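Local coordinates for protein hydroxyethylthiazole kinase (Pyrococcus horikoshii, PDB 3HPD) that probably phosphorylates the hydroxyl group of 4-methyl-5-beta-hydroxyethylthiazole with ATP, a step in thiamine diphosphate biosynthesis, at residues N28-A33 against V197-G202; V105-L110 against R156-T161; G188-T193 against G236-K241. One frame throughout, in Å; residues are numbered along the deposited sequence.

Contact 1. Residues N28-A33 against V197-G202; sequences NTTANA and VAALTG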
ATOM      1  N   ASN A  28       0.658  -3.270   3.324  1.00  9.37           N
ATOM      2  CA  ASN A  28       1.390  -4.240   2.509  1.00  9.41           C
ATOM      3  C   ASN A  28       2.791  -4.495   3.026  1.00  9.42           C
ATOM      4  O   ASN A  28       3.292  -5.616   3.095  1.00 10.29           O
ATOM      5  CB  ASN A  28       1.486  -3.710   1.082  1.00 10.35           C
ATOM      6  CG  ASN A  28       2.104  -4.705   0.140  1.00 10.71           C
ATOM      7  OD1 ASN A  28       3.310  -4.692  -0.106  1.00 14.01           O
ATOM      8  ND2 ASN A  28       1.279  -5.599  -0.380  1.00 11.60           N
ATOM      9  N   THR A  29       3.410  -3.391   3.372  1.00 10.31           N
ATOM     10  CA  THR A  29       4.755  -3.330   3.861  1.00 11.79           C
ATOM     11  C   THR A  29       4.998  -4.191   5.127  1.00 11.58           C
ATOM     12  O   THR A  29       5.930  -5.010   5.162  1.00 11.00           O
ATOM     13  CB  THR A  29       5.044  -1.819   4.015  1.00 15.14           C
ATOM     14  OG1 THR A  29       6.055  -1.423   3.082  1.00 19.50           O
ATOM     15  CG2 THR A  29       5.355  -1.467   5.389  1.00 15.30           C
ATOM     16  N   THR A  30       4.153  -4.062   6.147  1.00  9.30           N
ATOM     17  CA  THR A  30       4.336  -4.865   7.359  1.00  9.72           C
ATOM     18  C   THR A  30       3.933  -6.324   7.145  1.00 10.06           C
ATOM     19  O   THR A  30       4.472  -7.229   7.793  1.00  8.87           O
ATOM     20  CB  THR A  30       3.543  -4.287   8.561  1.00 10.20           C
ATOM     21  OG1 THR A  30       2.148  -4.222   8.242  1.00 11.55           O
ATOM     22  CG2 THR A  30       4.048  -2.892   8.904  1.00 10.64           C
ATOM     23  N   ALA A  31       2.990  -6.556   6.233  1.00  9.08           N
ATOM     24  CA  ALA A  31       2.553  -7.913   5.931  1.00  8.76           C
ATOM     25  C   ALA A  31       3.709  -8.664   5.284  1.00  9.48           C
ATOM     26  O   ALA A  31       4.000  -9.805   5.644  1.00  7.48           O
ATOM     27  CB  ALA A  31       1.360  -7.892   4.987  1.00  9.63           C
ATOM     28  N   ASN A  32       4.372  -8.017   4.328  1.00  8.41           N
ATOM     29  CA  ASN A  32       5.495  -8.646   3.654  1.00  7.94           C
ATOM     30  C   ASN A  32       6.712  -8.787   4.556  1.00  8.51           C
ATOM     31  O   ASN A  32       7.516  -9.700   4.375  1.00  9.27           O
ATOM     32  CB  ASN A  32       5.857  -7.884   2.380  1.00  8.34           C
ATOM     33  CG  ASN A  32       4.956  -8.248   1.221  1.00  9.64           C
ATOM     34  OD1 ASN A  32       4.550  -9.404   1.086  1.00  8.58           O
ATOM     35  ND2 ASN A  32       4.648  -7.274   0.373  1.00  9.14           N
ATOM     36  N   ALA A  33       6.854  -7.890   5.526  1.00  8.33           N
ATOM     37  CA  ALA A  33       7.974  -7.982   6.453  1.00  8.97           C
ATOM     38  C   ALA A  33       7.763  -9.240   7.299  1.00 10.27           C
ATOM     39  O   ALA A  33       8.697 -10.010   7.534  1.00  8.43           O
ATOM     40  CB  ALA A  33       8.038  -6.740   7.341  1.00  9.39           C
ATOM     41  N   VAL A 197       9.096  -2.888  12.568  1.00 11.28           N
ATOM     42  CA  VAL A 197       9.647  -3.463  13.791  1.00 12.26           C
ATOM     43  C   VAL A 197       8.535  -3.866  14.758  1.00 11.13           C
ATOM     44  O   VAL A 197       8.622  -4.904  15.411  1.00 10.60           O
ATOM     45  CB  VAL A 197      10.610  -2.477  14.492  1.00 12.95           C
ATOM     46  CG1 VAL A 197      11.050  -3.041  15.832  1.00 15.38           C
ATOM     47  CG2 VAL A 197      11.824  -2.232  13.612  1.00 14.76           C
ATOM     48  N   ALA A 198       7.490  -3.049  14.851  1.00 10.41           N
ATOM     49  CA  ALA A 198       6.371  -3.367  15.736  1.00 10.58           C
ATOM     50  C   ALA A 198       5.691  -4.645  15.259  1.00 11.28           C
ATOM     51  O   ALA A 198       5.336  -5.511  16.062  1.00 10.05           O
ATOM     52  CB  ALA A 198       5.370  -2.216  15.760  1.00 10.90           C
ATOM     53  N   ALA A 199       5.514  -4.769  13.945  1.00 10.74           N
ATOM     54  CA  ALA A 199       4.880  -5.957  13.375  1.00 10.70           C
ATOM     55  C   ALA A 199       5.731  -7.202  13.624  1.00 11.26           C
ATOM     56  O   ALA A 199       5.206  -8.259  13.980  1.00 11.63           O
ATOM     57  CB  ALA A 199       4.651  -5.767  11.873  1.00  9.27           C
ATOM     58  N   LEU A 200       7.042  -7.077  13.439  1.00 10.45           N
ATOM     59  CA  LEU A 200       7.947  -8.206  13.659  1.00 10.73           C
ATOM     60  C   LEU A 200       7.949  -8.595  15.133  1.00 10.49           C
ATOM     61  O   LEU A 200       8.037  -9.776  15.473  1.00 10.80           O
ATOM     62  CB  LEU A 200       9.370  -7.843  13.221  1.00 10.40           C
ATOM     63  CG  LEU A 200       9.557  -7.546  11.729  1.00 11.04           C
ATOM     64  CD1 LEU A 200      10.979  -7.084  11.479  1.00 13.00           C
ATOM     65  CD2 LEU A 200       9.241  -8.786  10.909  1.00 11.79           C
ATOM     66  N   THR A 201       7.863  -7.594  16.004  1.00 10.85           N
ATOM     67  CA  THR A 201       7.832  -7.839  17.439  1.00 11.47           C
ATOM     68  C   THR A 201       6.617  -8.709  17.753  1.00 11.83           C
ATOM     69  O   THR A 201       6.657  -9.550  18.652  1.00 12.85           O
ATOM     70  CB  THR A 201       7.741  -6.518  18.227  1.00 12.40           C
ATOM     71  OG1 THR A 201       8.941  -5.761  18.021  1.00 12.92           O
ATOM     72  CG2 THR A 201       7.569  -6.788  19.718  1.00 11.88           C
ATOM     73  N   GLY A 202       5.538  -8.502  17.005  1.00 10.83           N
ATOM     74  CA  GLY A 202       4.341  -9.299  17.210  1.00 10.75           C
ATOM     75  C   GLY A 202       4.634 -10.773  17.000  1.00 11.32           C
ATOM     76  O   GLY A 202       4.106 -11.631  17.715  1.00 12.24           O
TER
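T30 and A199 meet carbon to carbon, with T30 CB 3.8 Å from A199 CB. Here the CA atoms of T30 and A199 come to 6.1 Å, the nearest pair in these two segments, and A199 CB points toward the other helix while the CA-CB bond of T30 runs more nearly alongside. The T30 methyl joins in from beside, CG2 coming to 4.2 Å from A199 CB, so one alanine methyl is touched by two carbons of a single threonine. The hydroxyl is engaged elsewhere: OG1 is tucked between the backbone N and the carbonyl carbon (chi1 58°) and bonds to V26 O one turn back, while CG2 stands beside the backbone N.

About a turn further along helix 27-37, A33 meets L200, the residue after A199. Here the leucine does the reaching. Its CG lies beside its own backbone N (chi1 -64°); CD1 carries the chain on, and the other branch, CD2, comes to 3.6 Å from A33 O and to 4.3 Å from A33 CB, so that a single methyl rests against both the peptide oxygen and the side chain of the alanine. The small side chains of A33 and A199 are consistent with so close an approach, and the packing between the segments is purely van der Waals.

Within the ribokinase-like fold, the pair joins helix 27-37 to helix 193-205. T30 also packs on M43 of strand 40-43, predicted to bind the substrate. A33 and L200 both lean on L246 of helix 235-248, L200 reaches F221 of helix 210-231 as well, and on the other side of helix 193-205, T201 packs against V116 of strand 116-120.

Contact 2. Residues V105-L110 against R156-T161; sequences VSLEIL and REFNTT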
ATOM      1  N   VAL A 105      -5.725   8.238  22.494  1.00 14.76           N
ATOM      2  CA  VAL A 105      -6.014   6.854  22.135  1.00 15.08           C
ATOM      3  C   VAL A 105      -4.910   5.912  22.610  1.00 13.84           C
ATOM      4  O   VAL A 105      -5.187   4.801  23.066  1.00 14.72           O
ATOM      5  CB  VAL A 105      -6.203   6.701  20.609  1.00 15.08           C
ATOM      6  CG1 VAL A 105      -6.409   5.238  20.250  1.00 14.51           C
ATOM      7  CG2 VAL A 105      -7.401   7.535  20.154  1.00 17.46           C
ATOM      8  N   SER A 106      -3.659   6.350  22.512  1.00 13.26           N
ATOM      9  CA  SER A 106      -2.545   5.522  22.957  1.00 12.67           C
ATOM     10  C   SER A 106      -2.659   5.239  24.456  1.00 14.62           C
ATOM     11  O   SER A 106      -2.497   4.102  24.895  1.00 14.98           O
ATOM     12  CB  SER A 106      -1.210   6.217  22.668  1.00 12.92           C
ATOM     13  OG  SER A 106      -1.007   6.367  21.275  1.00 11.67           O
ATOM     14  N   LEU A 107      -2.941   6.276  25.238  1.00 14.86           N
ATOM     15  CA  LEU A 107      -3.067   6.115  26.685  1.00 16.38           C
ATOM     16  C   LEU A 107      -4.267   5.249  27.053  1.00 15.79           C
ATOM     17  O   LEU A 107      -4.231   4.512  28.039  1.00 16.68           O
ATOM     18  CB  LEU A 107      -3.178   7.485  27.364  1.00 15.97           C
ATOM     19  CG  LEU A 107      -1.918   8.354  27.264  1.00 16.53           C
ATOM     20  CD1 LEU A 107      -2.157   9.707  27.924  1.00 15.80           C
ATOM     21  CD2 LEU A 107      -0.752   7.629  27.922  1.00 16.68           C
ATOM     22  N   GLU A 108      -5.321   5.333  26.248  1.00 16.55           N
ATOM     23  CA  GLU A 108      -6.534   4.558  26.470  1.00 18.43           C
ATOM     24  C   GLU A 108      -6.222   3.066  26.328  1.00 18.30           C
ATOM     25  O   GLU A 108      -6.675   2.237  27.121  1.00 18.42           O
ATOM     26  CB  GLU A 108      -7.595   4.975  25.451  1.00 21.86           C
ATOM     27  CG  GLU A 108      -8.982   4.442  25.718  1.00 30.43           C
ATOM     28  CD  GLU A 108      -9.996   4.966  24.715  1.00 33.54           C
ATOM     29  OE1 GLU A 108      -9.688   5.964  24.026  1.00 35.78           O
ATOM     30  OE2 GLU A 108     -11.100   4.387  24.625  1.00 36.96           O
ATOM     31  N   ILE A 109      -5.440   2.733  25.308  1.00 15.74           N
ATOM     32  CA  ILE A 109      -5.051   1.352  25.058  1.00 15.17           C
ATOM     33  C   ILE A 109      -4.073   0.889  26.142  1.00 17.03           C
ATOM     34  O   ILE A 109      -4.175  -0.229  26.655  1.00 17.08           O
ATOM     35  CB  ILE A 109      -4.404   1.226  23.660  1.00 15.19           C
ATOM     36  CG1 ILE A 109      -5.472   1.470  22.587  1.00 14.44           C
ATOM     37  CG2 ILE A 109      -3.745  -0.144  23.490  1.00 13.65           C
ATOM     38  CD1 ILE A 109      -4.926   1.565  21.179  1.00 13.29           C
ATOM     39  N   LEU A 110      -3.132   1.760  26.494  1.00 15.87           N
ATOM     40  CA  LEU A 110      -2.148   1.441  27.522  1.00 16.01           C
ATOM     41  C   LEU A 110      -2.811   1.227  28.883  1.00 17.39           C
ATOM     42  O   LEU A 110      -2.344   0.421  29.691  1.00 16.54           O
ATOM     43  CB  LEU A 110      -1.105   2.561  27.619  1.00 16.33           C
ATOM     44  CG  LEU A 110      -0.064   2.581  26.498  1.00 15.22           C
ATOM     45  CD1 LEU A 110       0.656   3.918  26.458  1.00 13.83           C
ATOM     46  CD2 LEU A 110       0.917   1.438  26.714  1.00 16.29           C
ATOM     47  N   ARG A 156       7.863   1.065  33.764  1.00 20.82           N
ATOM     48  CA  ARG A 156       7.272   0.944  35.092  1.00 22.13           C
ATOM     49  C   ARG A 156       5.922   1.658  35.130  1.00 21.69           C
ATOM     50  O   ARG A 156       4.960   1.167  35.724  1.00 21.92           O
ATOM     51  CB  ARG A 156       8.209   1.536  36.146  1.00 24.87           C
ATOM     52  CG  ARG A 156       9.584   0.899  36.154  1.00 27.85           C
ATOM     53  CD  ARG A 156      10.333   1.204  37.437  1.00 32.69           C
ATOM     54  NE  ARG A 156      11.655   0.587  37.442  1.00 35.71           N
ATOM     55  CZ  ARG A 156      12.300   0.211  38.542  1.00 38.35           C
ATOM     56  NH1 ARG A 156      11.742   0.389  39.733  1.00 40.55           N
ATOM     57  NH2 ARG A 156      13.500  -0.345  38.451  1.00 36.31           N
ATOM     58  N   GLU A 157       5.855   2.814  34.483  1.00 20.87           N
ATOM     59  CA  GLU A 157       4.626   3.595  34.441  1.00 21.56           C
ATOM     60  C   GLU A 157       3.474   2.809  33.816  1.00 21.10           C
ATOM     61  O   GLU A 157       2.371   2.765  34.361  1.00 20.26           O
ATOM     62  CB  GLU A 157       4.853   4.882  33.643  1.00 24.59           C
ATOM     63  CG  GLU A 157       3.633   5.785  33.545  1.00 29.10           C
ATOM     64  CD  GLU A 157       3.234   6.370  34.886  1.00 33.37           C
ATOM     65  OE1 GLU A 157       4.090   7.015  35.530  1.00 36.06           O
ATOM     66  OE2 GLU A 157       2.067   6.190  35.295  1.00 34.71           O
ATOM     67  N   PHE A 158       3.740   2.179  32.675  1.00 19.79           N
ATOM     68  CA  PHE A 158       2.716   1.424  31.963  1.00 19.13           C
ATOM     69  C   PHE A 158       2.727  -0.078  32.221  1.00 19.56           C
ATOM     70  O   PHE A 158       2.001  -0.829  31.566  1.00 20.05           O
ATOM     71  CB  PHE A 158       2.836   1.704  30.464  1.00 17.69           C
ATOM     72  CG  PHE A 158       2.669   3.152  30.114  1.00 18.87           C
ATOM     73  CD1 PHE A 158       1.463   3.802  30.361  1.00 17.79           C
ATOM     74  CD2 PHE A 158       3.725   3.882  29.578  1.00 18.06           C
ATOM     75  CE1 PHE A 158       1.309   5.158  30.083  1.00 18.66           C
ATOM     76  CE2 PHE A 158       3.580   5.242  29.296  1.00 19.77           C
ATOM     77  CZ  PHE A 158       2.370   5.879  29.551  1.00 17.43           C
ATOM     78  N   ASN A 159       3.539  -0.507  33.184  1.00 19.77           N
ATOM     79  CA  ASN A 159       3.643  -1.917  33.552  1.00 22.68           C
ATOM     80  C   ASN A 159       3.750  -2.825  32.329  1.00 21.30           C
ATOM     81  O   ASN A 159       2.974  -3.765  32.166  1.00 21.18           O
ATOM     82  CB  ASN A 159       2.434  -2.326  34.399  1.00 25.77           C
ATOM     83  CG  ASN A 159       2.566  -3.727  34.965  1.00 30.83           C
ATOM     84  OD1 ASN A 159       3.636  -4.115  35.445  1.00 33.00           O
ATOM     85  ND2 ASN A 159       1.478  -4.490  34.922  1.00 32.54           N
ATOM     86  N   THR A 160       4.733  -2.550  31.481  1.00 19.17           N
ATOM     87  CA  THR A 160       4.917  -3.335  30.269  1.00 17.63           C
ATOM     88  C   THR A 160       6.361  -3.204  29.806  1.00 17.71           C
ATOM     89  O   THR A 160       7.173  -2.550  30.460  1.00 17.62           O
ATOM     90  CB  THR A 160       3.978  -2.815  29.148  1.00 18.92           C
ATOM     91  OG1 THR A 160       4.005  -3.709  28.028  1.00 19.70           O
ATOM     92  CG2 THR A 160       4.419  -1.422  28.687  1.00 15.74           C
ATOM     93  N   THR A 161       6.683  -3.847  28.690  1.00 15.59           N
ATOM     94  CA  THR A 161       8.019  -3.753  28.127  1.00 15.45           C
ATOM     95  C   THR A 161       7.957  -2.586  27.156  1.00 15.94           C
ATOM     96  O   THR A 161       7.032  -2.491  26.347  1.00 13.76           O
ATOM     97  CB  THR A 161       8.417  -5.039  27.374  1.00 17.30           C
ATOM     98  OG1 THR A 161       8.764  -6.054  28.325  1.00 17.75           O
ATOM     99  CG2 THR A 161       9.605  -4.783  26.446  1.00 13.68           C
TER
HETATM  100  O   HOH W   1       0.130  -1.142  29.378  1.00 17.99           O
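F158 and L110 are turned to each other by matching first torsions: in each, CG stands opposite the carbonyl carbon and beside the backbone N (chi1 -60° for F158, -76° for L110), which sends the phenyl ring out from the end of one helix to meet the leucine on the other. L107, one turn earlier, has the same first torsion, and its CD2 branch comes in toward the ring. L110 CD1 settles over the middle of the ring face, 3.9 Å from the F158 ring centroid and only 11° off the ring normal, a CH-pi contact. L107 CD2 comes in obliquely at the far end of the ring, 3.9 Å from F158 CE1 and equally near CZ. Behind the ring, E157 CG lies over the centre of the opposite face, 4.1 Å above the plane, so the phenyl is clamped between a leucine methyl and its own neighbour's methylene.

F158 sits where helix 144-157 stops. The stop is a Schellman motif, with N159 as the C-prime residue at positive phi: N159 N makes a weak bond to R156 O, and T160 N reaches back to a carbonyl in the helix's last turn. The chain then turns into strand 161-165, which pairs through T161 with L117 of strand 116-120 in the central sheet of this ribokinase-like fold.

A water lies 2.9 Å from both L110 O and F158 O and can bridge them, although other acceptors compete for its protons. T160 OG1 bonds to V114 O. L107 and E157 both also touch E131 of helix 121-131.

Contact 3. Residues G188-T193 against G236-K241; sequences GRVTGT and GSFHVK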
ATOM      1  N   GLY A 188      15.725   6.057   7.630  1.00 12.58           N
ATOM      2  CA  GLY A 188      15.002   7.309   7.737  1.00 13.16           C
ATOM      3  C   GLY A 188      14.365   7.743   6.428  1.00 12.81           C
ATOM      4  O   GLY A 188      13.524   8.647   6.413  1.00 13.89           O
ATOM      5  N   ARG A 189      14.757   7.107   5.326  1.00 10.91           N
ATOM      6  CA  ARG A 189      14.209   7.450   4.016  1.00 11.35           C
ATOM      7  C   ARG A 189      13.194   6.433   3.506  1.00 10.86           C
ATOM      8  O   ARG A 189      12.796   6.467   2.340  1.00 12.29           O
ATOM      9  CB  ARG A 189      15.336   7.613   2.989  1.00 12.79           C
ATOM     10  CG  ARG A 189      16.332   8.709   3.329  1.00 13.62           C
ATOM     11  CD  ARG A 189      15.645  10.028   3.666  1.00 18.51           C
ATOM     12  NE  ARG A 189      16.612  11.115   3.768  1.00 22.63           N
ATOM     13  CZ  ARG A 189      16.914  11.947   2.776  1.00 23.35           C
ATOM     14  NH1 ARG A 189      16.312  11.830   1.600  1.00 23.09           N
ATOM     15  NH2 ARG A 189      17.837  12.884   2.956  1.00 22.25           N
ATOM     16  N   VAL A 190      12.783   5.522   4.381  1.00 10.44           N
ATOM     17  CA  VAL A 190      11.785   4.519   4.029  1.00 11.34           C
ATOM     18  C   VAL A 190      10.680   4.680   5.069  1.00 11.86           C
ATOM     19  O   VAL A 190      10.941   4.645   6.268  1.00 12.30           O
ATOM     20  CB  VAL A 190      12.366   3.094   4.088  1.00 11.68           C
ATOM     21  CG1 VAL A 190      11.303   2.073   3.677  1.00 12.93           C
ATOM     22  CG2 VAL A 190      13.571   2.991   3.158  1.00 11.23           C
ATOM     23  N   THR A 191       9.446   4.860   4.620  1.00 11.31           N
ATOM     24  CA  THR A 191       8.354   5.072   5.557  1.00 10.86           C
ATOM     25  C   THR A 191       7.884   3.825   6.302  1.00 12.11           C
ATOM     26  O   THR A 191       7.877   2.715   5.760  1.00 12.03           O
ATOM     27  CB  THR A 191       7.141   5.725   4.852  1.00 13.14           C
ATOM     28  OG1 THR A 191       6.237   6.237   5.842  1.00 13.39           O
ATOM     29  CG2 THR A 191       6.411   4.710   3.977  1.00  9.78           C
ATOM     30  N   GLY A 192       7.502   4.025   7.562  1.00 11.20           N
ATOM     31  CA  GLY A 192       7.001   2.936   8.382  1.00 11.12           C
ATOM     32  C   GLY A 192       7.977   1.845   8.780  1.00 11.62           C
ATOM     33  O   GLY A 192       7.572   0.695   8.965  1.00 12.58           O
ATOM     34  N   THR A 193       9.258   2.178   8.915  1.00 10.58           N
ATOM     35  CA  THR A 193      10.231   1.167   9.311  1.00 11.39           C
ATOM     36  C   THR A 193      10.049   0.806  10.784  1.00 12.22           C
ATOM     37  O   THR A 193      10.215  -0.349  11.175  1.00 12.28           O
ATOM     38  CB  THR A 193      11.674   1.636   9.043  1.00 12.80           C
ATOM     39  OG1 THR A 193      11.857   2.959   9.553  1.00 12.43           O
ATOM     40  CG2 THR A 193      11.959   1.621   7.540  1.00 10.59           C
ATOM     41  N   GLY A 236      14.788   3.337  -2.734  1.00 10.78           N
ATOM     42  CA  GLY A 236      13.940   2.352  -3.384  1.00  9.43           C
ATOM     43  C   GLY A 236      14.500   0.941  -3.326  1.00  9.40           C
ATOM     44  O   GLY A 236      13.839   0.013  -2.852  1.00  9.41           O
ATOM     45  N   SER A 237      15.727   0.776  -3.810  1.00 10.21           N
ATOM     46  CA  SER A 237      16.381  -0.531  -3.808  1.00 11.09           C
ATOM     47  C   SER A 237      16.659  -1.009  -2.385  1.00  9.89           C
ATOM     48  O   SER A 237      16.609  -2.206  -2.104  1.00 10.10           O
ATOM     49  CB  SER A 237      17.692  -0.461  -4.596  1.00 12.10           C
ATOM     50  OG  SER A 237      17.442  -0.100  -5.944  1.00 13.88           O
ATOM     51  N   PHE A 238      16.958  -0.069  -1.494  1.00  8.95           N
ATOM     52  CA  PHE A 238      17.232  -0.389  -0.095  1.00  9.12           C
ATOM     53  C   PHE A 238      15.980  -0.988   0.551  1.00  9.70           C
ATOM     54  O   PHE A 238      16.059  -1.980   1.280  1.00  9.26           O
ATOM     55  CB  PHE A 238      17.663   0.886   0.642  1.00 10.10           C
ATOM     56  CG  PHE A 238      17.757   0.741   2.138  1.00  9.48           C
ATOM     57  CD1 PHE A 238      18.776  -0.008   2.724  1.00 11.59           C
ATOM     58  CD2 PHE A 238      16.846   1.393   2.964  1.00 10.15           C
ATOM     59  CE1 PHE A 238      18.887  -0.099   4.119  1.00  8.29           C
ATOM     60  CE2 PHE A 238      16.945   1.310   4.355  1.00  9.95           C
ATOM     61  CZ  PHE A 238      17.968   0.561   4.934  1.00 11.00           C
ATOM     62  N   HIS A 239      14.826  -0.386   0.274  1.00  9.44           N
ATOM     63  CA  HIS A 239      13.554  -0.861   0.820  1.00  9.47           C
ATOM     64  C   HIS A 239      13.322  -2.320   0.422  1.00  9.56           C
ATOM     65  O   HIS A 239      12.953  -3.152   1.253  1.00 10.59           O
ATOM     66  CB  HIS A 239      12.401   0.008   0.293  1.00 10.35           C
ATOM     67  CG  HIS A 239      11.054  -0.373   0.828  1.00 11.48           C
ATOM     68  ND1 HIS A 239       9.880   0.131   0.309  1.00 12.34           N
ATOM     69  CD2 HIS A 239      10.690  -1.202   1.838  1.00 13.48           C
ATOM     70  CE1 HIS A 239       8.854  -0.371   0.974  1.00 13.12           C
ATOM     71  NE2 HIS A 239       9.320  -1.183   1.907  1.00 14.03           N
ATOM     72  N   VAL A 240      13.543  -2.621  -0.854  1.00  8.14           N
ATOM     73  CA  VAL A 240      13.359  -3.972  -1.375  1.00  9.45           C
ATOM     74  C   VAL A 240      14.262  -4.983  -0.662  1.00 10.29           C
ATOM     75  O   VAL A 240      13.829  -6.086  -0.311  1.00  9.54           O
ATOM     76  CB  VAL A 240      13.659  -4.028  -2.900  1.00 10.81           C
ATOM     77  CG1 VAL A 240      13.652  -5.470  -3.384  1.00 10.64           C
ATOM     78  CG2 VAL A 240      12.625  -3.215  -3.669  1.00  9.23           C
ATOM     79  N   LYS A 241      15.515  -4.603  -0.448  1.00  7.57           N
ATOM     80  CA  LYS A 241      16.477  -5.484   0.205  1.00  8.91           C
ATOM     81  C   LYS A 241      16.174  -5.771   1.673  1.00  8.69           C
ATOM     82  O   LYS A 241      16.695  -6.734   2.236  1.00  9.05           O
ATOM     83  CB  LYS A 241      17.887  -4.909   0.067  1.00 12.42           C
ATOM     84  CG  LYS A 241      18.403  -4.882  -1.366  1.00 14.61           C
ATOM     85  CD  LYS A 241      18.678  -6.291  -1.886  1.00 20.22           C
ATOM     86  CE  LYS A 241      19.265  -6.260  -3.292  1.00 22.25           C
ATOM     87  NZ  LYS A 241      19.759  -7.595  -3.728  1.00 24.30           N
TER
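V190 is the residue through which the loop 188-193 grips F238 and H239 of helix 235-248, wedging one methyl against each ring. The loop is the lead-in to helix 193-205 of the ribokinase-like fold, with G192 at the N-cap. Following the chain, R189 comes first, its side chain heading away from the helix toward a neighbouring subunit, where NH1 makes a weak bond to L35 O. V190 comes next and carries the contact. CG1 lies opposite the backbone N (chi1 -179°), which aims the branches at different rings: CG1 sits over a face of the H239 ring, 3.9 Å from its centroid and 18° off the normal, while V190 CG2 meets the F238 ring edge-on near its plane, 3.6 Å from F238 CD2. Replacing V190 by an alanine would probably open a gap between loop and helix and leave the H239 face and the F238 edge without their packing partners.

T191 CB points away from the helix, and T191 N bonds to N32 OD1 of that same neighbouring subunit. G192, predicted to bind the substrate, follows with positive phi (68°), and T193 starts the helix. On the opposing helix, H239 offers a ring face to V190 CG1, which lies offset toward the rim, 3.8 Å from both CG and CD2 of H239, while H239 NE2 is hydrogen-bonded to Y243 OH.

Along the chain, contact 2 is nested inside the loop closed by contact 1, whereas contact 3 crosses contact 1, its first segment before 197-202 and its second after. Contacts 1 and 3 are neighbours, centres about 13 Å apart, and touch where T29 OG1 lies 3.5 Å from H239 NE2; helix 193-205 belongs to contact 1 and begins at the end of the loop of contact 3. Contact 2 sits about 21 Å from contact 1 and 29 Å from contact 3, centre to centre, on the opposite side of the chain's centre from contact 3. Contacts 1 and 3 border neighbouring subunits and predicted substrate residues (M43, G192); contact 2, joining helices 100-112 and 144-157, touches no other subunit.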